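Local coordinates for delta-1-pyrroline-5-carboxylate dehydrogenase, mitochondrial (Mus musculus, PDB 4E3X), which probably catalyses the irreversible NAD-dependent oxidation of glutamate gamma-semialdehyde to glutamate, the second step of mitochondrial proline breakdown, at residues 317-322 and 476-481; 431-436 and 453-458. All coordinates share one frame; numbering follows the deposited sequence.

Interaction 1 (317-322 and 476-481); sequences GKNFHF and YGLTGA
Gly-480 CA lies over the centre of one face of the Phe-320 ring, 3.6 Å from its centroid and 11° off the normal, a CH-pi contact. The ring gets there because CG stands between the backbone N and the carbonyl carbon (chi1 63°), which folds it back over the neighbouring strand; even a CB on Gly-480 would run into the ring. An alanine in place of Phe-320 would probably leave Gly-480 without its aromatic cover and open a gap beside Val-470 of helix 463-472. Beneath the ring the strands run parallel, with Ala-481 N bonded to Phe-320 O (2.9 Å) and Phe-322 N to Ala-481 O (2.8 Å). On the opposite face of the sheet, Ala-481 CB meets His-321 CD2 at 3.6 Å.

Toward the start of both segments side chain and water replace backbone pairing. Thr-479 N donates to Asn-319 OD1 (2.9 Å, 164° at the hydrogen), approaching from above the carbonyl plane. Water 1 donates to the same OD1 and accepts from Lys-318 N and Leu-478 N, bridging the strands where they part. Beyond it, Gly-317 CA rests over a face of the Tyr-476 ring, 4.0 Å from its centroid.

The second shell reaches the catalytic nucleophile. Asn-319 ND2 bonds to the carbonyls of Cys-348, the nucleophile, and Ala-350, Thr-479 OG1 to that of Ser-349, and Leu-478 packs on Cys-348. With its oxygen gripped by two donors and its nitrogen by two carbonyls, the Asn-319 amide is fixed in rotation and ties the nucleophile loop to both strands.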
loop_
_atom_site.group_PDB
_atom_site.type_symbol
_atom_site.label_atom_id
_atom_site.label_comp_id
_atom_site.label_asym_id
_atom_site.label_seq_id
_atom_site.Cartn_x
_atom_site.Cartn_y
_atom_site.Cartn_z
ATOM N N GLY B 317 10.807 -17.496 3.808
ATOM C CA GLY B 317 11.451 -17.232 5.080
ATOM C C GLY B 317 12.508 -18.251 5.448
ATOM O O GLY B 317 12.672 -19.269 4.775
ATOM N N LYS B 318 13.241 -17.960 6.516
ATOM C CA LYS B 318 14.129 -18.927 7.151
ATOM C C LYS B 318 13.751 -18.868 8.616
ATOM O O LYS B 318 14.351 -18.137 9.402
ATOM C CB LYS B 318 15.603 -18.571 6.951
ATOM C CG LYS B 318 16.551 -19.652 7.473
ATOM C CD LYS B 318 16.610 -20.868 6.545
ATOM C CE LYS B 318 17.454 -21.983 7.148
ATOM N NZ LYS B 318 17.494 -23.179 6.267
ATOM N N ASN B 319 12.723 -19.621 8.972
ATOM C CA ASN B 319 12.020 -19.384 10.223
ATOM C C ASN B 319 12.590 -20.131 11.411
ATOM O O ASN B 319 13.124 -21.231 11.263
ATOM C CB ASN B 319 10.550 -19.716 10.033
ATOM C CG ASN B 319 10.013 -19.136 8.746
ATOM O OD1 ASN B 319 9.957 -17.914 8.582
ATOM N ND2 ASN B 319 9.660 -20.001 7.803
ATOM N N PHE B 320 12.444 -19.539 12.593
ATOM C CA PHE B 320 13.073 -20.066 13.804
ATOM C C PHE B 320 12.095 -20.563 14.862
ATOM O O PHE B 320 10.973 -20.069 14.968
ATOM C CB PHE B 320 13.980 -18.999 14.443
ATOM C CG PHE B 320 13.243 -17.763 14.900
ATOM C CD1 PHE B 320 12.684 -17.693 16.173
ATOM C CD2 PHE B 320 13.110 -16.668 14.058
ATOM C CE1 PHE B 320 12.004 -16.551 16.597
ATOM C CE2 PHE B 320 12.436 -15.527 14.476
ATOM C CZ PHE B 320 11.880 -15.471 15.744
ATOM N N HIS B 321 12.547 -21.552 15.633
ATOM C CA HIS B 321 11.987 -21.837 16.951
ATOM C C HIS B 321 13.108 -21.574 17.953
ATOM O O HIS B 321 14.152 -22.228 17.899
ATOM C CB HIS B 321 11.515 -23.296 17.084
ATOM C CG HIS B 321 10.176 -23.577 16.460
ATOM N ND1 HIS B 321 9.529 -24.786 16.609
ATOM C CD2 HIS B 321 9.373 -22.822 15.669
ATOM C CE1 HIS B 321 8.382 -24.760 15.953
ATOM N NE2 HIS B 321 8.259 -23.575 15.376
ATOM N N PHE B 322 12.897 -20.615 18.849
ATOM C CA PHE B 322 13.872 -20.298 19.886
ATOM C C PHE B 322 13.375 -20.855 21.213
ATOM O O PHE B 322 12.279 -20.535 21.654
ATOM C CB PHE B 322 14.105 -18.785 20.009
ATOM C CG PHE B 322 15.054 -18.425 21.119
ATOM C CD1 PHE B 322 16.422 -18.387 20.895
ATOM C CD2 PHE B 322 14.581 -18.173 22.401
ATOM C CE1 PHE B 322 17.306 -18.078 21.927
ATOM C CE2 PHE B 322 15.453 -17.871 23.431
ATOM C CZ PHE B 322 16.816 -17.818 23.190
ATOM N N TYR B 476 15.613 -12.801 6.297
ATOM C CA TYR B 476 14.158 -12.964 6.300
ATOM C C TYR B 476 13.452 -12.482 7.565
ATOM O O TYR B 476 14.081 -12.265 8.603
ATOM C CB TYR B 476 13.819 -14.433 6.053
ATOM C CG TYR B 476 14.247 -14.960 4.698
ATOM C CD1 TYR B 476 13.511 -14.660 3.550
ATOM C CD2 TYR B 476 15.359 -15.790 4.567
ATOM C CE1 TYR B 476 13.871 -15.156 2.317
ATOM C CE2 TYR B 476 15.728 -16.302 3.325
ATOM C CZ TYR B 476 14.974 -15.978 2.209
ATOM O OH TYR B 476 15.313 -16.465 0.967
ATOM N N GLY B 477 12.136 -12.317 7.477
ATOM C CA GLY B 477 11.379 -11.835 8.617
ATOM C C GLY B 477 9.969 -12.381 8.695
ATOM O O GLY B 477 9.042 -11.648 9.058
ATOM N N LEU B 478 9.803 -13.663 8.384
ATOM C CA LEU B 478 8.459 -14.206 8.195
ATOM C C LEU B 478 7.862 -14.773 9.481
ATOM O O LEU B 478 7.050 -14.104 10.117
ATOM C CB LEU B 478 8.423 -15.202 7.031
ATOM C CG LEU B 478 7.030 -15.552 6.498
ATOM C CD1 LEU B 478 6.118 -14.333 6.443
ATOM C CD2 LEU B 478 7.131 -16.193 5.126
ATOM N N THR B 479 8.251 -15.982 9.880
ATOM C CA THR B 479 7.688 -16.532 11.110
ATOM C C THR B 479 8.741 -16.934 12.132
ATOM O O THR B 479 9.915 -17.118 11.817
ATOM C CB THR B 479 6.778 -17.755 10.866
ATOM O OG1 THR B 479 7.592 -18.886 10.538
ATOM C CG2 THR B 479 5.760 -17.498 9.755
ATOM N N GLY B 480 8.296 -17.077 13.370
ATOM C CA GLY B 480 9.190 -17.509 14.422
ATOM C C GLY B 480 8.444 -17.749 15.711
ATOM O O GLY B 480 7.372 -17.184 15.936
ATOM N N ALA B 481 9.023 -18.583 16.564
ATOM C CA ALA B 481 8.403 -18.926 17.827
ATOM C C ALA B 481 9.416 -18.829 18.942
ATOM O O ALA B 481 10.606 -19.097 18.742
ATOM C CB ALA B 481 7.847 -20.333 17.782
HETATM O O HOH W 1 11.822 -15.929 8.162
#

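Interaction 2 (431-436 and 453-458)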
loop_
_atom_site.group_PDB
_atom_site.type_symbol
_atom_site.label_atom_id
_atom_site.label_comp_id
_atom_site.label_asym_id
_atom_site.label_seq_id
_atom_site.Cartn_x
_atom_site.Cartn_y
_atom_site.Cartn_z
ATOM N N PRO B 431 12.779 -37.178 6.726
ATOM C CA PRO B 431 13.010 -35.997 7.556
ATOM C C PRO B 431 14.446 -36.014 8.068
ATOM O O PRO B 431 14.961 -37.079 8.421
ATOM C CB PRO B 431 12.015 -36.173 8.708
ATOM C CG PRO B 431 11.745 -37.635 8.763
ATOM C CD PRO B 431 11.821 -38.113 7.342
ATOM N N CYS B 432 15.090 -34.854 8.084
ATOM C CA CYS B 432 16.492 -34.784 8.454
ATOM C C CYS B 432 16.710 -33.755 9.550
ATOM O O CYS B 432 16.247 -32.624 9.447
ATOM C CB CYS B 432 17.346 -34.441 7.229
ATOM S SG CYS B 432 19.132 -34.479 7.520
ATOM N N ILE B 433 17.418 -34.160 10.599
ATOM C CA ILE B 433 17.798 -33.261 11.681
ATOM C C ILE B 433 19.311 -33.147 11.689
ATOM O O ILE B 433 20.013 -34.158 11.746
ATOM C CB ILE B 433 17.311 -33.767 13.049
ATOM C CG1 ILE B 433 15.798 -34.002 13.023
ATOM C CG2 ILE B 433 17.695 -32.785 14.143
ATOM C CD1 ILE B 433 15.248 -34.651 14.285
ATOM N N ILE B 434 19.795 -31.912 11.629
ATOM C CA ILE B 434 21.218 -31.616 11.527
ATOM C C ILE B 434 21.598 -30.703 12.678
ATOM O O ILE B 434 20.829 -29.801 13.023
ATOM C CB ILE B 434 21.507 -30.888 10.190
ATOM C CG1 ILE B 434 21.236 -31.825 9.009
ATOM C CG2 ILE B 434 22.927 -30.305 10.157
ATOM C CD1 ILE B 434 21.062 -31.107 7.690
ATOM N N GLU B 435 22.758 -30.938 13.289
ATOM C CA GLU B 435 23.281 -29.990 14.261
ATOM C C GLU B 435 24.382 -29.144 13.640
ATOM O O GLU B 435 25.297 -29.671 12.996
ATOM C CB GLU B 435 23.816 -30.684 15.521
ATOM C CG GLU B 435 24.345 -29.670 16.532
ATOM C CD GLU B 435 24.814 -30.277 17.835
ATOM O OE1 GLU B 435 24.827 -31.524 17.965
ATOM O OE2 GLU B 435 25.182 -29.492 18.735
ATOM N N SER B 436 24.290 -27.832 13.828
ATOM C CA SER B 436 25.368 -26.939 13.425
ATOM C C SER B 436 26.114 -26.393 14.633
ATOM O O SER B 436 25.501 -25.955 15.607
ATOM C CB SER B 436 24.833 -25.766 12.609
ATOM O OG SER B 436 25.916 -24.940 12.210
ATOM N N LEU B 453 15.839 -29.771 9.169
ATOM C CA LEU B 453 15.887 -28.942 10.360
ATOM C C LEU B 453 17.315 -28.847 10.862
ATOM O O LEU B 453 17.987 -29.869 11.039
ATOM C CB LEU B 453 15.010 -29.558 11.448
ATOM C CG LEU B 453 15.029 -28.876 12.818
ATOM C CD1 LEU B 453 14.468 -27.460 12.728
ATOM C CD2 LEU B 453 14.257 -29.707 13.820
ATOM N N THR B 454 17.789 -27.624 11.077
ATOM C CA THR B 454 19.117 -27.414 11.650
ATOM C C THR B 454 19.007 -26.877 13.071
ATOM O O THR B 454 18.235 -25.952 13.331
ATOM C CB THR B 454 19.970 -26.453 10.805
ATOM O OG1 THR B 454 20.037 -26.935 9.457
ATOM C CG2 THR B 454 21.380 -26.358 11.372
ATOM N N VAL B 455 19.784 -27.470 13.979
ATOM C CA VAL B 455 19.749 -27.121 15.389
ATOM C C VAL B 455 21.058 -26.465 15.808
ATOM O O VAL B 455 22.137 -26.953 15.473
ATOM C CB VAL B 455 19.560 -28.385 16.262
ATOM C CG1 VAL B 455 19.390 -28.015 17.732
ATOM C CG2 VAL B 455 18.381 -29.216 15.759
ATOM N N TYR B 456 20.956 -25.364 16.545
ATOM C CA TYR B 456 22.118 -24.736 17.160
ATOM C C TYR B 456 21.934 -24.724 18.671
ATOM O O TYR B 456 20.930 -24.213 19.172
ATOM C CB TYR B 456 22.316 -23.302 16.645
ATOM C CG TYR B 456 23.494 -22.628 17.308
ATOM C CD1 TYR B 456 24.794 -23.033 17.023
ATOM C CD2 TYR B 456 23.312 -21.612 18.242
ATOM C CE1 TYR B 456 25.877 -22.437 17.635
ATOM C CE2 TYR B 456 24.395 -21.010 18.859
ATOM C CZ TYR B 456 25.672 -21.430 18.550
ATOM O OH TYR B 456 26.756 -20.841 19.155
ATOM N N VAL B 457 22.902 -25.293 19.391
ATOM C CA VAL B 457 22.842 -25.388 20.846
ATOM C C VAL B 457 23.664 -24.257 21.453
ATOM O O VAL B 457 24.858 -24.141 21.181
ATOM C CB VAL B 457 23.362 -26.755 21.350
ATOM C CG1 VAL B 457 23.263 -26.825 22.867
ATOM C CG2 VAL B 457 22.573 -27.890 20.704
ATOM N N TYR B 458 23.021 -23.421 22.266
ATOM C CA TYR B 458 23.697 -22.263 22.852
ATOM C C TYR B 458 23.833 -22.405 24.373
ATOM O O TYR B 458 22.956 -22.967 25.026
ATOM C CB TYR B 458 22.952 -20.966 22.488
ATOM C CG TYR B 458 21.607 -20.792 23.176
ATOM C CD1 TYR B 458 21.515 -20.127 24.398
ATOM C CD2 TYR B 458 20.435 -21.296 22.615
ATOM C CE1 TYR B 458 20.303 -19.965 25.037
ATOM C CE2 TYR B 458 19.213 -21.136 23.255
ATOM C CZ TYR B 458 19.156 -20.471 24.466
ATOM O OH TYR B 458 17.960 -20.291 25.124
HETATM O O HOH W 2 25.200 -26.738 18.155
#
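Ile-433 and Val-455 meet through their CG2 methyls, 4.0 Å apart, on the face of the sheet that also carries Leu-453 and Glu-435. Each isoleucine on strand 432-436 keeps CG1 beside the backbone N; for Ile-433 this sets CG2 anti to that N, the branch that reaches Val-455.

Glu-435 is fully extended, CG anti to the backbone N (chi1 -179°) and the chain straight beyond it. Its CG lies beside Val-455 O, and the carboxylate is carried on to Val-457, where OE2 lies 3.6 Å from Val-457 CG2. OE2 takes a hydrogen bond from water 2 and forms a salt bridge with Lys-437. The same water donates to Ser-436 O and accepts from Val-457 N, so it closes the sheet where direct pairing stops.

On the other face, Ser-436 CB touches Thr-454 CG2 at 3.7 Å, while its hydroxyl is bonded to Asp-438 O. The ring of Tyr-456 turns an edge to the neighbouring strand, CD1 standing 3.3 Å from Ser-436 O, which lies near the plane of the ring.

Four backbone bonds join the two strands, a parallel pair in the mixed sheet of the aldehyde dehydrogenase catalytic domain, from Cys-432 O with Leu-453 N (2.9 Å) to Ser-436 N with Val-455 O (2.8 Å), and the segments twist by 32°.

Strand 413-417 pairs antiparallel with the far edge of 428-436, and strand 351-357 continues the sheet beyond 452-458. Helix 329-341 covers the Ile-433 and Leu-453 face through Phe-341, while Thr-454, on the reverse, packs against the loop residues Ile-443 and Met-444.

Overall arrangement
Running from the N terminus, the chain enters interaction 1 with 317-322, passes through helix 329-341, the nucleophile Cys-348 and strand 351-357, and reaches 431-436. Interaction 2 closes first, a short loop back to 453-458 that takes in the NAD-binding Glu-447. Helix 463-472 follows, and 476-481 then closes the much longer loop of interaction 1, with interaction 2 wholly within it and no crossing. Both pairs belong to one mixed sheet: strand 351-357 stands between 319-323 and 452-458 and links them. Their centres are 15 Å apart, yet they touch directly, Phe-322 CZ lying 3.3 Å from Tyr-458 OH.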